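Local coordinates for multicopper oxidase (PDB 6VOW), which probably oxidises phenolic substrates as laccases do, passing the electrons through its copper centres to dioxygen, which is reduced to water, at residues R220-N225 and R267-V272; R242-D247 and G303-P308; L169-W174 and Y232-P237. One frame throughout, in Å; residues are numbered along the deposited sequence. Where two conformers were deposited one is given.

Interaction 1: R220-N225 and R267-V272; sequences RLRLFN and RIDLAV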
loop_
_atom_site.group_PDB
_atom_site.type_symbol
_atom_site.label_atom_id
_atom_site.label_comp_id
_atom_site.label_asym_id
_atom_site.label_seq_id
_atom_site.Cartn_x
_atom_site.Cartn_y
_atom_site.Cartn_z
ATOM N N ARG A 220 -13.027 -6.007 -12.039
ATOM C CA ARG A 220 -11.715 -5.618 -11.535
ATOM C C ARG A 220 -11.839 -5.375 -10.049
ATOM O O ARG A 220 -12.499 -4.410 -9.616
ATOM C CB ARG A 220 -11.374 -4.325 -12.169
ATOM C CG ARG A 220 -10.117 -3.720 -11.661
ATOM C CD ARG A 220 -9.995 -2.391 -12.323
ATOM N NE ARG A 220 -8.635 -1.909 -12.279
ATOM C CZ ARG A 220 -8.206 -0.937 -13.059
ATOM N NH1 ARG A 220 -9.042 -0.410 -13.967
ATOM N NH2 ARG A 220 -6.938 -0.511 -12.970
ATOM N N LEU A 221 -11.237 -6.259 -9.276
ATOM C CA LEU A 221 -11.232 -6.152 -7.821
ATOM C C LEU A 221 -9.968 -5.461 -7.480
ATOM O O LEU A 221 -8.855 -5.936 -7.786
ATOM C CB LEU A 221 -11.208 -7.547 -7.149
ATOM C CG LEU A 221 -12.327 -8.509 -7.423
ATOM C CD1 LEU A 221 -12.108 -9.762 -6.589
ATOM C CD2 LEU A 221 -13.598 -7.819 -7.049
ATOM N N ARG A 222 -10.128 -4.318 -6.898
ATOM C CA ARG A 222 -8.965 -3.514 -6.501
ATOM C C ARG A 222 -8.713 -3.908 -5.057
ATOM O O ARG A 222 -9.569 -3.676 -4.222
ATOM C CB ARG A 222 -9.318 -2.008 -6.577
ATOM C CG ARG A 222 -9.684 -1.556 -7.971
ATOM C CD ARG A 222 -10.153 -0.120 -7.931
ATOM N NE ARG A 222 -10.472 0.464 -9.264
ATOM C CZ ARG A 222 -9.586 0.910 -10.144
ATOM N NH1 ARG A 222 -8.333 0.798 -9.962
ATOM N NH2 ARG A 222 -9.987 1.458 -11.303
ATOM N N LEU A 223 -7.557 -4.510 -4.783
ATOM C CA LEU A 223 -7.282 -5.100 -3.440
ATOM C C LEU A 223 -6.204 -4.287 -2.834
ATOM O O LEU A 223 -5.100 -4.179 -3.402
ATOM C CB LEU A 223 -6.814 -6.512 -3.608
ATOM C CG LEU A 223 -8.043 -7.400 -3.870
ATOM C CD1 LEU A 223 -7.698 -8.597 -4.736
ATOM C CD2 LEU A 223 -8.542 -7.886 -2.541
ATOM N N PHE A 224 -6.539 -3.675 -1.715
ATOM C CA PHE A 224 -5.625 -2.827 -0.973
ATOM C C PHE A 224 -5.348 -3.444 0.394
ATOM O O PHE A 224 -6.269 -3.739 1.169
ATOM C CB PHE A 224 -6.216 -1.434 -0.720
ATOM C CG PHE A 224 -6.737 -0.731 -1.930
ATOM C CD1 PHE A 224 -7.981 -1.006 -2.417
ATOM C CD2 PHE A 224 -5.991 0.243 -2.544
ATOM C CE1 PHE A 224 -8.463 -0.271 -3.502
ATOM C CE2 PHE A 224 -6.429 0.905 -3.667
ATOM C CZ PHE A 224 -7.709 0.688 -4.105
ATOM N N ASN A 225 -4.083 -3.623 0.696
ATOM C CA ASN A 225 -3.747 -4.099 2.034
ATOM C C ASN A 225 -3.438 -2.854 2.854
ATOM O O ASN A 225 -2.354 -2.236 2.721
ATOM C CB ASN A 225 -2.580 -5.098 1.992
ATOM C CG ASN A 225 -2.158 -5.544 3.407
ATOM O OD1 ASN A 225 -2.455 -4.874 4.407
ATOM N ND2 ASN A 225 -1.468 -6.686 3.485
ATOM N N ARG A 267 -0.962 -3.689 -3.270
ATOM C CA ARG A 267 -2.264 -3.701 -3.917
ATOM C C ARG A 267 -2.180 -4.535 -5.155
ATOM O O ARG A 267 -1.121 -4.727 -5.737
ATOM C CB ARG A 267 -2.595 -2.258 -4.329
ATOM C CG ARG A 267 -2.672 -1.246 -3.224
ATOM C CD ARG A 267 -1.358 -0.557 -2.954
ATOM N NE ARG A 267 -0.799 0.255 -4.064
ATOM C CZ ARG A 267 0.496 0.492 -4.196
ATOM N NH1 ARG A 267 1.375 -0.073 -3.375
ATOM N NH2 ARG A 267 0.937 1.213 -5.194
ATOM N N ILE A 268 -3.324 -4.968 -5.614
ATOM C CA ILE A 268 -3.425 -5.647 -6.877
ATOM C C ILE A 268 -4.746 -5.285 -7.500
ATOM O O ILE A 268 -5.738 -4.982 -6.821
ATOM C CB ILE A 268 -3.393 -7.221 -6.746
ATOM C CG1 ILE A 268 -4.499 -7.824 -5.830
ATOM C CG2 ILE A 268 -2.051 -7.660 -6.235
ATOM C CD1 ILE A 268 -4.405 -9.330 -5.780
ATOM N N ASP A 269 -4.766 -5.410 -8.805
ATOM C CA ASP A 269 -6.051 -5.479 -9.524
ATOM C C ASP A 269 -6.151 -6.916 -9.914
ATOM O O ASP A 269 -5.255 -7.447 -10.585
ATOM C CB ASP A 269 -6.006 -4.704 -10.794
ATOM C CG ASP A 269 -6.145 -3.212 -10.586
ATOM O OD1 ASP A 269 -7.081 -2.785 -9.886
ATOM O OD2 ASP A 269 -5.333 -2.469 -11.177
ATOM N N LEU A 270 -7.257 -7.505 -9.516
ATOM C CA LEU A 270 -7.498 -8.876 -9.640
ATOM C C LEU A 270 -8.760 -8.897 -10.473
ATOM O O LEU A 270 -9.819 -8.473 -9.980
ATOM C CB LEU A 270 -7.662 -9.506 -8.230
ATOM C CG LEU A 270 -7.990 -11.004 -8.281
ATOM C CD1 LEU A 270 -7.075 -11.760 -9.217
ATOM C CD2 LEU A 270 -7.991 -11.682 -6.956
ATOM N N ALA A 271 -8.645 -9.257 -11.745
ATOM C CA ALA A 271 -9.871 -9.422 -12.569
ATOM C C ALA A 271 -10.427 -10.789 -12.427
ATOM O O ALA A 271 -9.691 -11.793 -12.655
ATOM C CB ALA A 271 -9.604 -9.194 -14.004
ATOM N N VAL A 272 -11.726 -10.844 -12.116
ATOM C CA VAL A 272 -12.375 -12.082 -11.770
ATOM C C VAL A 272 -13.551 -12.305 -12.750
ATOM O O VAL A 272 -14.389 -11.416 -12.939
ATOM C CB VAL A 272 -12.922 -12.000 -10.327
ATOM C CG1 VAL A 272 -13.780 -13.210 -9.959
ATOM C CG2 VAL A 272 -11.753 -11.961 -9.360
HETATM O O HOH W 1 -4.217 -0.502 -12.568
#

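Interaction 2: R242-D247 and G303-P308; sequences RLYALD and GDWPAP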
loop_
_atom_site.group_PDB
_atom_site.type_symbol
_atom_site.label_atom_id
_atom_site.label_comp_id
_atom_site.label_asym_id
_atom_site.label_seq_id
_atom_site.Cartn_x
_atom_site.Cartn_y
_atom_site.Cartn_z
ATOM N N ARG A 242 -7.396 -13.252 -12.732
ATOM C CA ARG A 242 -6.165 -12.840 -13.395
ATOM C C ARG A 242 -5.629 -11.580 -12.794
ATOM O O ARG A 242 -6.323 -10.665 -12.543
ATOM C CB ARG A 242 -6.433 -12.611 -14.876
ATOM C CG ARG A 242 -6.662 -13.911 -15.577
ATOM C CD ARG A 242 -7.139 -13.698 -16.984
ATOM N NE ARG A 242 -6.766 -14.838 -17.796
ATOM C CZ ARG A 242 -5.828 -14.851 -18.766
ATOM N NH1 ARG A 242 -5.119 -13.754 -19.100
ATOM N NH2 ARG A 242 -5.585 -15.993 -19.425
ATOM N N LEU A 243 -4.347 -11.558 -12.546
ATOM C CA LEU A 243 -3.698 -10.408 -12.086
ATOM C C LEU A 243 -3.485 -9.486 -13.283
ATOM O O LEU A 243 -3.045 -9.928 -14.309
ATOM C CB LEU A 243 -2.404 -10.824 -11.452
ATOM C CG LEU A 243 -2.618 -11.640 -10.162
ATOM C CD1 LEU A 243 -1.275 -12.171 -9.685
ATOM C CD2 LEU A 243 -3.237 -10.775 -9.090
ATOM N N TYR A 244 -3.845 -8.222 -13.124
ATOM C CA TYR A 244 -3.609 -7.210 -14.173
ATOM C C TYR A 244 -2.666 -6.121 -13.786
ATOM O O TYR A 244 -2.128 -5.393 -14.671
ATOM C CB TYR A 244 -4.897 -6.556 -14.563
ATOM C CG TYR A 244 -5.636 -7.259 -15.672
ATOM C CD1 TYR A 244 -6.063 -8.559 -15.514
ATOM C CD2 TYR A 244 -5.828 -6.656 -16.879
ATOM C CE1 TYR A 244 -6.741 -9.226 -16.531
ATOM C CE2 TYR A 244 -6.485 -7.278 -17.907
ATOM C CZ TYR A 244 -6.958 -8.542 -17.724
ATOM O OH TYR A 244 -7.594 -9.093 -18.739
ATOM N N ALA A 245 -2.512 -5.929 -12.487
ATOM C CA ALA A 245 -1.564 -4.955 -11.979
ATOM C C ALA A 245 -1.192 -5.204 -10.551
ATOM O O ALA A 245 -2.026 -5.638 -9.747
ATOM C CB ALA A 245 -2.159 -3.571 -12.041
ATOM N N LEU A 246 0.032 -4.808 -10.235
ATOM C CA LEU A 246 0.607 -4.954 -8.862
ATOM C C LEU A 246 1.206 -3.645 -8.378
ATOM O O LEU A 246 2.120 -3.035 -9.062
ATOM C CB LEU A 246 1.671 -6.014 -8.841
ATOM C CG LEU A 246 1.476 -7.280 -9.626
ATOM C CD1 LEU A 246 2.801 -8.097 -9.657
ATOM C CD2 LEU A 246 0.300 -8.057 -9.061
ATOM N N ASP A 247 0.666 -3.191 -7.237
ATOM C CA ASP A 247 1.176 -2.023 -6.540
ATOM C C ASP A 247 1.100 -0.830 -7.513
ATOM O O ASP A 247 2.041 -0.082 -7.703
ATOM C CB ASP A 247 2.592 -2.331 -6.039
ATOM C CG ASP A 247 2.654 -3.690 -5.275
ATOM O OD1 ASP A 247 1.857 -3.907 -4.379
ATOM O OD2 ASP A 247 3.447 -4.574 -5.642
ATOM N N GLY A 303 -18.626 -10.162 -20.897
ATOM C CA GLY A 303 -17.698 -9.394 -21.690
ATOM C C GLY A 303 -16.405 -10.129 -21.682
ATOM O O GLY A 303 -16.199 -11.020 -20.830
ATOM N N ASP A 304 -15.488 -9.753 -22.570
ATOM C CA ASP A 304 -14.234 -10.505 -22.661
ATOM C C ASP A 304 -13.275 -9.928 -21.620
ATOM O O ASP A 304 -13.489 -8.841 -21.030
ATOM C CB ASP A 304 -13.624 -10.462 -24.093
ATOM C CG ASP A 304 -13.265 -11.884 -24.666
ATOM O OD1 ASP A 304 -12.634 -12.748 -23.981
ATOM O OD2 ASP A 304 -13.623 -12.120 -25.838
ATOM N N TRP A 305 -12.219 -10.692 -21.382
ATOM C CA TRP A 305 -11.065 -10.249 -20.599
ATOM C C TRP A 305 -10.601 -8.935 -21.191
ATOM O O TRP A 305 -10.522 -8.861 -22.392
ATOM C CB TRP A 305 -9.929 -11.316 -20.655
ATOM C CG TRP A 305 -10.311 -12.526 -19.903
ATOM C CD1 TRP A 305 -10.754 -13.655 -20.425
ATOM C CD2 TRP A 305 -10.376 -12.655 -18.473
ATOM N NE1 TRP A 305 -11.082 -14.514 -19.433
ATOM C CE2 TRP A 305 -10.852 -13.924 -18.212
ATOM C CE3 TRP A 305 -10.065 -11.802 -17.397
ATOM C CZ2 TRP A 305 -11.031 -14.415 -16.887
ATOM C CZ3 TRP A 305 -10.246 -12.265 -16.066
ATOM C CH2 TRP A 305 -10.720 -13.574 -15.824
ATOM N N PRO A 306 -10.385 -7.886 -20.362
ATOM C CA PRO A 306 -9.721 -6.680 -20.925
ATOM C C PRO A 306 -8.326 -6.887 -21.520
ATOM O O PRO A 306 -7.589 -7.753 -21.141
ATOM C CB PRO A 306 -9.686 -5.729 -19.724
ATOM C CG PRO A 306 -10.994 -6.031 -19.035
ATOM C CD PRO A 306 -11.101 -7.561 -19.089
ATOM N N ALA A 307 -7.941 -6.082 -22.466
ATOM C CA ALA A 307 -6.528 -6.020 -22.855
ATOM C C ALA A 307 -5.643 -5.626 -21.626
ATOM O O ALA A 307 -6.172 -5.121 -20.623
ATOM C CB ALA A 307 -6.359 -4.982 -23.919
ATOM N N PRO A 308 -4.301 -5.877 -21.712
ATOM C CA PRO A 308 -3.355 -5.408 -20.699
ATOM C C PRO A 308 -3.553 -3.943 -20.437
ATOM O O PRO A 308 -3.705 -3.185 -21.377
ATOM C CB PRO A 308 -1.982 -5.648 -21.335
ATOM C CG PRO A 308 -2.206 -6.802 -22.301
ATOM C CD PRO A 308 -3.704 -6.917 -22.581
#

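Interaction 3: L169-W174 and Y232-P237; sequences LSLKTW and YRLNLP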
loop_
_atom_site.group_PDB
_atom_site.type_symbol
_atom_site.label_atom_id
_atom_site.label_comp_id
_atom_site.label_asym_id
_atom_site.label_seq_id
_atom_site.Cartn_x
_atom_site.Cartn_y
_atom_site.Cartn_z
ATOM N N LEU A 169 -11.565 -3.228 -2.444
ATOM C CA LEU A 169 -11.459 -4.110 -1.207
ATOM C C LEU A 169 -10.294 -3.676 -0.390
ATOM O O LEU A 169 -9.171 -3.863 -0.816
ATOM C CB LEU A 169 -11.262 -5.598 -1.559
ATOM C CG LEU A 169 -12.598 -6.324 -1.613
ATOM C CD1 LEU A 169 -13.640 -5.573 -2.403
ATOM C CD2 LEU A 169 -12.394 -7.668 -2.228
ATOM N N SER A 170 -10.573 -3.064 0.749
ATOM C CA SER A 170 -9.516 -2.560 1.636
ATOM C C SER A 170 -9.429 -3.489 2.833
ATOM O O SER A 170 -10.362 -3.585 3.614
ATOM C CB SER A 170 -9.831 -1.130 2.095
ATOM O OG SER A 170 -9.688 -0.187 1.028
ATOM N N LEU A 171 -8.316 -4.202 2.909
ATOM C CA LEU A 171 -8.063 -5.140 3.985
ATOM C C LEU A 171 -7.404 -4.479 5.161
ATOM O O LEU A 171 -6.441 -3.773 5.010
ATOM C CB LEU A 171 -7.076 -6.175 3.497
ATOM C CG LEU A 171 -7.676 -7.022 2.367
ATOM C CD1 LEU A 171 -6.592 -7.796 1.640
ATOM C CD2 LEU A 171 -8.631 -7.965 3.024
ATOM N N LYS A 172 -7.906 -4.789 6.343
ATOM C CA LYS A 172 -7.289 -4.331 7.561
ATOM C C LYS A 172 -7.537 -5.325 8.690
ATOM O O LYS A 172 -8.688 -5.797 8.917
ATOM C CB LYS A 172 -7.779 -2.920 7.939
ATOM C CG LYS A 172 -6.906 -2.297 9.007
ATOM C CD LYS A 172 -7.285 -0.881 9.290
ATOM C CE LYS A 172 -6.014 -0.128 9.640
ATOM N NZ LYS A 172 -5.484 -0.495 10.967
ATOM N N THR A 173 -6.443 -5.647 9.388
ATOM C CA THR A 173 -6.468 -6.590 10.519
ATOM C C THR A 173 -6.236 -5.753 11.779
ATOM O O THR A 173 -5.108 -5.339 12.082
ATOM C CB THR A 173 -5.427 -7.707 10.278
ATOM O OG1 THR A 173 -5.950 -8.470 9.221
ATOM C CG2 THR A 173 -5.177 -8.653 11.530
ATOM N N TRP A 174 -7.357 -5.474 12.440
ATOM C CA TRP A 174 -7.426 -4.544 13.512
ATOM C C TRP A 174 -6.961 -5.159 14.796
ATOM O O TRP A 174 -7.471 -6.208 15.209
ATOM C CB TRP A 174 -8.862 -4.149 13.727
ATOM C CG TRP A 174 -9.441 -3.286 12.668
ATOM C CD1 TRP A 174 -10.135 -3.687 11.544
ATOM C CD2 TRP A 174 -9.453 -1.873 12.660
ATOM N NE1 TRP A 174 -10.538 -2.607 10.847
ATOM C CE2 TRP A 174 -10.137 -1.471 11.512
ATOM C CE3 TRP A 174 -8.917 -0.890 13.511
ATOM C CZ2 TRP A 174 -10.343 -0.137 11.201
ATOM C CZ3 TRP A 174 -9.102 0.434 13.176
ATOM C CH2 TRP A 174 -9.806 0.808 12.026
ATOM N N TYR A 232 -1.616 -11.037 3.599
ATOM C CA TYR A 232 -2.733 -11.887 3.271
ATOM C C TYR A 232 -2.353 -12.782 2.099
ATOM O O TYR A 232 -1.958 -12.312 1.047
ATOM C CB TYR A 232 -3.892 -11.058 2.896
ATOM C CG TYR A 232 -4.269 -10.110 3.969
ATOM C CD1 TYR A 232 -5.001 -10.523 5.077
ATOM C CD2 TYR A 232 -3.944 -8.751 3.855
ATOM C CE1 TYR A 232 -5.318 -9.611 6.081
ATOM C CE2 TYR A 232 -4.308 -7.851 4.815
ATOM C CZ TYR A 232 -4.979 -8.293 5.931
ATOM O OH TYR A 232 -5.291 -7.353 6.887
ATOM N N ARG A 233 -2.444 -14.090 2.341
ATOM C CA ARG A 233 -2.091 -15.133 1.359
ATOM C C ARG A 233 -3.318 -15.341 0.558
ATOM O O ARG A 233 -4.104 -16.244 0.784
ATOM C CB ARG A 233 -1.639 -16.412 2.058
ATOM C CG ARG A 233 -0.376 -16.135 2.854
ATOM C CD ARG A 233 0.364 -17.394 3.301
ATOM N NE ARG A 233 -0.487 -18.398 3.975
ATOM C CZ ARG A 233 -1.126 -18.229 5.145
ATOM N NH1 ARG A 233 -1.078 -17.061 5.825
ATOM N NH2 ARG A 233 -1.850 -19.249 5.644
ATOM N N LEU A 234 -3.539 -14.399 -0.327
ATOM C CA LEU A 234 -4.844 -14.322 -1.021
ATOM C C LEU A 234 -5.001 -15.428 -1.993
ATOM O O LEU A 234 -4.104 -15.746 -2.770
ATOM C CB LEU A 234 -4.970 -12.998 -1.814
ATOM C CG LEU A 234 -5.044 -11.653 -1.104
ATOM C CD1 LEU A 234 -5.186 -10.554 -2.154
ATOM C CD2 LEU A 234 -6.203 -11.587 -0.142
ATOM N N ASN A 235 -6.170 -15.997 -2.000
ATOM C CA ASN A 235 -6.453 -17.114 -2.873
ATOM C C ASN A 235 -7.927 -17.026 -3.053
ATOM O O ASN A 235 -8.594 -16.451 -2.179
ATOM C CB ASN A 235 -5.930 -18.443 -2.279
ATOM C CG ASN A 235 -6.573 -18.787 -0.973
ATOM O OD1 ASN A 235 -6.076 -18.446 0.110
ATOM N ND2 ASN A 235 -7.672 -19.480 -1.052
ATOM N N LEU A 236 -8.419 -17.468 -4.218
ATOM C CA LEU A 236 -9.892 -17.375 -4.527
ATOM C C LEU A 236 -10.340 -18.692 -5.193
ATOM O O LEU A 236 -10.466 -18.767 -6.412
ATOM C CB LEU A 236 -10.155 -16.163 -5.426
ATOM C CG LEU A 236 -11.491 -15.403 -5.412
ATOM C CD1 LEU A 236 -11.480 -14.474 -6.642
ATOM C CD2 LEU A 236 -12.705 -16.284 -5.406
ATOM N N PRO A 237 -10.561 -19.752 -4.389
ATOM C CA PRO A 237 -10.663 -21.049 -5.048
ATOM C C PRO A 237 -11.843 -21.110 -5.909
ATOM O O PRO A 237 -12.860 -20.595 -5.530
ATOM C CB PRO A 237 -10.826 -22.048 -3.887
ATOM C CG PRO A 237 -10.640 -21.267 -2.639
ATOM C CD PRO A 237 -10.838 -19.828 -2.947
#

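Interaction 1: R220-N225 and R267-V272
Strands 220-225 and 267-272 are antiparallel neighbours in a mixed sheet of the middle, cupredoxin-like domain, paired from Arg220 opposite Ala271 to Phe224 opposite Arg267. Leu221 with Leu270 and Leu223 with Ile268 are the hydrogen-bonded pairs, each closed by two backbone bonds; the one from Leu223 N to Ile268 O is 2.8 Å long and nearly straight, at 169°. On the face that carries the leucines, Leu223 and Ile268 lie side by side and pack tightly, Leu223 CB standing 3.5 Å from Ile268 CG1. Leu223 CD1 goes on to touch Leu270 CB at 3.6 Å, and Leu221 CD1 meets a methyl of Val272, CG2.

The opposite face carries a salt-bridge network of Arg220, Arg222 and Asp269. With CG anti to the backbone N (chi1 174°) and an extended chain beyond, Arg220 reaches diagonally to Asp269 and grips its carboxylate side-on, NE to OD1 at 3.0 Å and NH2 to OD2 at 3.1 Å. Both oxygens lie near the guanidinium plane, but the nitrogens come from above the carboxylate, the two groups being turned 70° apart. A water bridges Asp269 OD2 and Arg220 NH2, its bond to the arginine being weak. Arg222 lays NH2 over one face of the Arg220 guanidinium; its NH1 makes a long salt bridge of 3.8 Å to Asp269 OD1, an attraction of charges with no N-H aimed at the oxygen.

Glu157 pairs with Arg220 and Glu166 with Arg222, while Asn132 binds both Asp269 OD1 and Arg222 NH1. An alanine at Arg220 would probably leave Asp269 without its two-pronged mate and deprive Glu157 of this salt-bridge partner. Two arginines this close in a buried setting imply that the surrounding carboxylates are likely to be ionised, offsetting the repulsion between the guanidinium groups.

Interaction 2: R242-D247 and G303-P308
Arg242 lies across the indole of Trp305 at about a right angle, with CD over one face of the six-membered ring, 3.5 Å from its centroid and 11° off the normal. This is a CH-pi contact made by the aliphatic part of the arginine, whose extended chain carries CD out over the ring. The guanidinium carbon CZ stands above the five-membered ring at 5.1 Å from its centroid, at most a weak cation-pi attraction.

Tyr244, two residues on and turned to the same loop, is met at its edge. Its OH donates to Pro306 O at 2.8 Å, and Ala307 O approaches CE2, again near the ring plane, at 3.5 Å. The same hydroxyl oxygen sits at the rim of the Trp305 ring, 3.9 Å from CE3, while Pro306 CB packs against Tyr244 CE2 at 4.0 Å.

Residues 303-308 belong to the irregular connection that follows strand 288-296 of the middle beta-sandwich and leads to strand 323-329 of the next domain; here it runs beside strand 240-246 at the protein surface. Phe163 makes an edge-to-face contact with the Tyr244 ring and also touches Pro306. Arg273 bonds to Gly303 O and forms a cation-pi pair with Trp305, holding the start of the segment beside strand 267-273.

Interaction 3: L169-W174 and Y232-P237
The Tyr232 ring takes Leu171 over one face, with CG 4.2 Å above the plane and displaced toward the rim, and Thr173 OG1 at its edge, near the ring plane. Leu171 makes its closest approach through CB, which comes obliquely to Tyr232 CE2 at 3.5 Å. Its CD1 methyl follows at 3.6 Å from Tyr232 CD2, so that the leucine lies over the CD2-CE2 side of the ring. The two side chains run antiparallel, each passing the other.

At the phenol end, Tyr232 OH and Thr173 OG1 share a hydrogen bond of 2.7 Å in which either may be the donor. The threonine oxygen reaches it because OG1 is anti to its own carbonyl carbon (chi1 -70°). Thr173 OG1 also bonds to the hydroxyl of Thr201, which links the tyrosine, through buried Thr173, to strand 200-203. Thr173 N comes within 3.2 Å of Tyr232 OH at an angle too poor for a bond; this N-H is taken instead by Asp227 OD1.

The contact spans the interior of the beta-sandwich of the middle domain, a cupredoxin-like fold. Strand 169-174 lies in one sheet and strand 232-235 in the other, their axes 10.8 Å apart at the closest and 141° between their directions, so side chains rather than backbone bonds join them. Leu234 adds a looser apolar touch, its CD2 lying 4.2 Å from Leu171 CD1, and also packs on Leu223 of strand 218-225. Between Tyr232 and Leu234 the backbone makes an inverse gamma turn centred on Arg233, with a weak bond from Leu234 N to Tyr232 O; Tyr232 and Leu234, on either side of the turn, both point toward strand 169-174. Arg233 N is bonded to Asn285 of the adjacent strand 280-285.

Interactions 1 and 3 are buried, whereas interaction 2 lies at the surface, its centre about 19 Å from the centre of the chain. One sheet connects all three: strand 218-225 has strand 165-174 of interaction 3 on one flank and strand 267-273 on the other, and the latter is followed by strand 240-246 of interaction 2. Backbone bonds such as Phe224 O to Leu171 N and Ala271 O to Arg242 N couple the neighbours. Interaction 1 joins strands within the sheet by main-chain bonds and a salt-bridge network; interaction 3 bridges to the opposing sheet through apolar packing and paired hydroxyls; interaction 2 holds an irregular loop by an arginine-indole CH-pi contact and one tyrosine-to-carbonyl hydrogen bond.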